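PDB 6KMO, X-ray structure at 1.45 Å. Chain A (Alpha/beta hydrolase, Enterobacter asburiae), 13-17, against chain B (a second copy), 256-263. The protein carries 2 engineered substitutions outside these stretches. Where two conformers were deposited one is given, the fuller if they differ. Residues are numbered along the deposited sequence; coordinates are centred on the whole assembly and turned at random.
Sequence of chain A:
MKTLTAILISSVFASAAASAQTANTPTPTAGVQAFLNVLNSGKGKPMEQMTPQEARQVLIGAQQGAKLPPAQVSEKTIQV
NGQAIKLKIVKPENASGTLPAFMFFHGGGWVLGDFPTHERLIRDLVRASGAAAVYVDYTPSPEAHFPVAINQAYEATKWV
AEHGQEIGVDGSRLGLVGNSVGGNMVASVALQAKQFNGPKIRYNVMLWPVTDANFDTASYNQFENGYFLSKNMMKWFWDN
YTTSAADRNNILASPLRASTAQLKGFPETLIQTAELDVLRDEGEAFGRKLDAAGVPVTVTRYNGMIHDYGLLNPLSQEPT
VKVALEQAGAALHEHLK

Chain A, residues 13-17: FASAA
Chain B, residues 256-263: LRASTAQL

A single glutamine amide can read two backbone positions of a partner's extended segment at once, and Gln262(B) does so here while also closing a helix cap in its own chain. Gln262(B) NE2 donates to Ala14(A) O at 3.0 Å (154° at the hydrogen), and Gln262(B) OE1 accepts from Ala16(A) N at 3.1 Å (167°). The two bonds straddle Ser15(A), matching the donor and acceptor of one primary amide to the carbonyl and NH that an extended backbone offers. Ala14(A) and Ser15(A) supply that conformation, with phi/psi of -66/140° and -53/127°; Ala16(A) then turns at -83/-39°.

The amide is well braced. In chain B, a 3-10 segment ending at Arg257(B) gives way to extended Ala258(B) (-70/145°) and Ser259(B) (-77/168°), and a helix runs from Thr260(B) through Leu263(B). Ser259(B) is its N-cap: with chi1 at 67° (p), Ser259(B) OG accepts from Gln262(B) N at 3.1 Å. In return, Ser259(B) N donates to Gln262(B) OE1 at 2.9 Å, so this oxygen receives NH groups from both chains. The glutamine reaches this place with chi1 -72° (m), chi2 175° (t) and chi3 -54°.

Register follows from the closest CA pairs: Ser15(A) CA lies 5.2 Å from Ala258(B) CA, and Ala17(A) CA lies 4.7 Å from Ser259(B) CA. Ser15(A), in the given conformer, has chi1 162° (t), and Ser15(A) OG donates to Arg257(B) O at 2.7 Å. Arg257(B) O also lies 3.3 Å from Ala17(A) CB. Arg257(B) sets its CA-to-CB bond sideways, with Arg257(B) CB 3.6 Å from Ser15(A) OG; its chi1 to chi3 are m, t, t, and its guanidinium is hydrogen-bonded elsewhere in the structure.

Small methyl groups complete the fit. Ala16(A) and Ala17(A) both point toward chain B, placing Ala16(A) CB 3.8 Å from Ser259(B) OG and Ala17(A) CB 3.7 Å from Ser259(B) CA. The contact buries 269 Å² in total.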

ATOM      1  N   PHE A  13      21.305  20.418 -14.531  1.00  9.09           N
ATOM      2  CA  PHE A  13      20.778  19.240 -13.851  1.00 10.64           C
ATOM      3  C   PHE A  13      21.818  18.498 -13.026  1.00 12.34           C
ATOM      4  O   PHE A  13      21.555  17.385 -12.554  1.00 11.47           O
ATOM      5  CB  PHE A  13      20.130  18.317 -14.879  1.00  9.57           C
ATOM      6  CG  PHE A  13      18.917  18.909 -15.542  1.00  9.50           C
ATOM      7  CD1 PHE A  13      17.708  19.004 -14.863  1.00  9.63           C
ATOM      8  CD2 PHE A  13      18.990  19.411 -16.832  1.00  9.78           C
ATOM      9  CE1 PHE A  13      16.613  19.561 -15.452  1.00 10.51           C
ATOM     10  CE2 PHE A  13      17.890  19.962 -17.421  1.00 10.56           C
ATOM     11  CZ  PHE A  13      16.697  20.037 -16.735  1.00 10.34           C
ATOM     12  N   ALA A  14      22.992  19.065 -12.810  1.00 10.26           N
ATOM     13  CA  ALA A  14      23.960  18.382 -11.971  1.00 11.02           C
ATOM     14  C   ALA A  14      23.451  18.301 -10.540  1.00 11.61           C
ATOM     15  O   ALA A  14      22.843  19.234 -10.020  1.00 11.69           O
ATOM     16  CB  ALA A  14      25.303  19.119 -12.012  1.00 13.98           C
ATOM     17  N   SER A  15      23.694  17.156  -9.906  0.65 13.12           N
ATOM     18  CA  SER A  15      23.368  17.011  -8.497  0.65 15.49           C
ATOM     19  C   SER A  15      23.996  18.155  -7.721  0.65 18.99           C
ATOM     20  O   SER A  15      25.192  18.425  -7.850  0.65 20.37           O
ATOM     21  CB  SER A  15      23.895  15.676  -7.970  0.65 11.03           C
ATOM     22  OG  SER A  15      23.957  15.687  -6.548  0.65 13.53           O
ATOM     23  N   ALA A  16      23.173  18.848  -6.933  1.00 20.35           N
ATOM     24  CA  ALA A  16      23.727  19.826  -6.010  1.00 30.81           C
ATOM     25  C   ALA A  16      24.199  19.121  -4.750  1.00 41.38           C
ATOM     26  O   ALA A  16      25.270  19.432  -4.214  1.00 51.91           O
ATOM     27  CB  ALA A  16      22.662  20.864  -5.675  1.00 26.61           C
ATOM     28  N   ALA A  17      23.424  18.135  -4.309  1.00 41.15           N
ATOM     29  CA  ALA A  17      23.684  17.371  -3.103  1.00 45.90           C
ATOM     30  C   ALA A  17      24.854  16.416  -3.300  1.00 42.53           C
ATOM     31  O   ALA A  17      26.015  16.817  -3.200  1.00 49.51           O
ATOM     32  CB  ALA A  17      22.434  16.601  -2.731  1.00 32.02           C
TER
ATOM     33  N   LEU B 256      17.881  10.377  -6.900  1.00  7.65           N
ATOM     34  CA  LEU B 256      18.217  10.320  -5.479  1.00  8.79           C
ATOM     35  C   LEU B 256      19.297  11.328  -5.101  1.00  9.86           C
ATOM     36  O   LEU B 256      19.382  11.735  -3.934  1.00 11.10           O
ATOM     37  CB  LEU B 256      18.694   8.922  -5.098  1.00  9.42           C
ATOM     38  CG  LEU B 256      18.865   8.649  -3.606  1.00  9.29           C
ATOM     39  CD1 LEU B 256      17.531   8.739  -2.855  1.00 11.85           C
ATOM     40  CD2 LEU B 256      19.499   7.282  -3.401  1.00 12.11           C
ATOM     41  N   ARG B 257      20.113  11.750  -6.058  1.00  9.08           N
ATOM     42  CA  ARG B 257      21.198  12.688  -5.773  1.00 10.08           C
ATOM     43  C   ARG B 257      20.748  14.137  -5.765  1.00 10.74           C
ATOM     44  O   ARG B 257      21.563  15.029  -5.486  1.00 12.88           O
ATOM     45  CB  ARG B 257      22.324  12.494  -6.781  1.00  9.21           C
ATOM     46  CG  ARG B 257      22.892  11.103  -6.754  1.00  9.61           C
ATOM     47  CD  ARG B 257      24.189  10.977  -7.558  1.00 11.13           C
ATOM     48  NE  ARG B 257      24.501   9.593  -7.880  1.00  9.36           N
ATOM     49  CZ  ARG B 257      25.589   9.186  -8.523  1.00 10.28           C
ATOM     50  NH1 ARG B 257      26.516  10.069  -8.907  1.00 11.71           N
ATOM     51  NH2 ARG B 257      25.750   7.900  -8.794  1.00 12.53           N
ATOM     52  N   ALA B 258      19.482  14.409  -6.040  1.00  9.11           N
ATOM     53  CA  ALA B 258      18.986  15.777  -6.017  1.00  9.35           C
ATOM     54  C   ALA B 258      18.934  16.305  -4.590  1.00 12.06           C
ATOM     55  O   ALA B 258      18.650  15.567  -3.637  1.00 12.61           O
ATOM     56  CB  ALA B 258      17.584  15.830  -6.609  1.00 10.90           C
ATOM     57  N   SER B 259      19.214  17.593  -4.439  1.00 10.07           N
ATOM     58  CA  SER B 259      19.095  18.249  -3.155  1.00  9.82           C
ATOM     59  C   SER B 259      17.634  18.529  -2.837  1.00  9.85           C
ATOM     60  O   SER B 259      16.745  18.429  -3.690  1.00 10.64           O
ATOM     61  CB  SER B 259      19.844  19.574  -3.175  1.00 12.23           C
ATOM     62  OG  SER B 259      19.205  20.460  -4.061  1.00 12.99           O
ATOM     63  N   THR B 260      17.381  18.894  -1.578  1.00 10.62           N
ATOM     64  CA  THR B 260      16.044  19.318  -1.196  1.00 11.40           C
ATOM     65  C   THR B 260      15.546  20.442  -2.096  1.00 10.76           C
ATOM     66  O   THR B 260      14.394  20.431  -2.540  1.00 11.50           O
ATOM     67  CB  THR B 260      16.046  19.740   0.273  1.00 12.49           C
ATOM     68  OG1 THR B 260      16.445  18.623   1.072  1.00 16.09           O
ATOM     69  CG2 THR B 260      14.678  20.213   0.709  1.00 17.77           C
ATOM     70  N   ALA B 261      16.397  21.430  -2.382  1.00 12.16           N
ATOM     71  CA  ALA B 261      15.952  22.540  -3.215  1.00 11.91           C
ATOM     72  C   ALA B 261      15.629  22.092  -4.632  1.00 10.66           C
ATOM     73  O   ALA B 261      14.707  22.626  -5.256  1.00 13.26           O
ATOM     74  CB  ALA B 261      17.036  23.622  -3.246  1.00 16.38           C
ATOM     75  N   GLN B 262      16.364  21.101  -5.144  1.00 11.36           N
ATOM     76  CA  GLN B 262      16.079  20.576  -6.473  1.00 10.35           C
ATOM     77  C   GLN B 262      14.792  19.766  -6.514  1.00 11.32           C
ATOM     78  O   GLN B 262      14.196  19.646  -7.588  1.00 12.59           O
ATOM     79  CB  GLN B 262      17.236  19.720  -6.958  1.00  9.81           C
ATOM     80  CG  GLN B 262      18.473  20.550  -7.326  1.00 10.62           C
ATOM     81  CD  GLN B 262      19.659  19.716  -7.691  1.00 11.83           C
ATOM     82  OE1 GLN B 262      20.070  18.842  -6.941  1.00 10.97           O
ATOM     83  NE2 GLN B 262      20.233  19.976  -8.860  1.00 11.67           N
ATOM     84  N   LEU B 263      14.357  19.215  -5.389  1.00 10.35           N
ATOM     85  CA  LEU B 263      13.117  18.443  -5.342  1.00  9.91           C
ATOM     86  C   LEU B 263      11.897  19.259  -4.954  1.00  9.78           C
ATOM     87  O   LEU B 263      10.766  18.801  -5.162  1.00 10.55           O
ATOM     88  CB  LEU B 263      13.280  17.269  -4.365  1.00  9.37           C
ATOM     89  CG  LEU B 263      14.326  16.232  -4.772  1.00  7.83           C
ATOM     90  CD1 LEU B 263      14.556  15.212  -3.670  1.00 10.05           C
ATOM     91  CD2 LEU B 263      13.955  15.541  -6.072  1.00 10.42           C
TER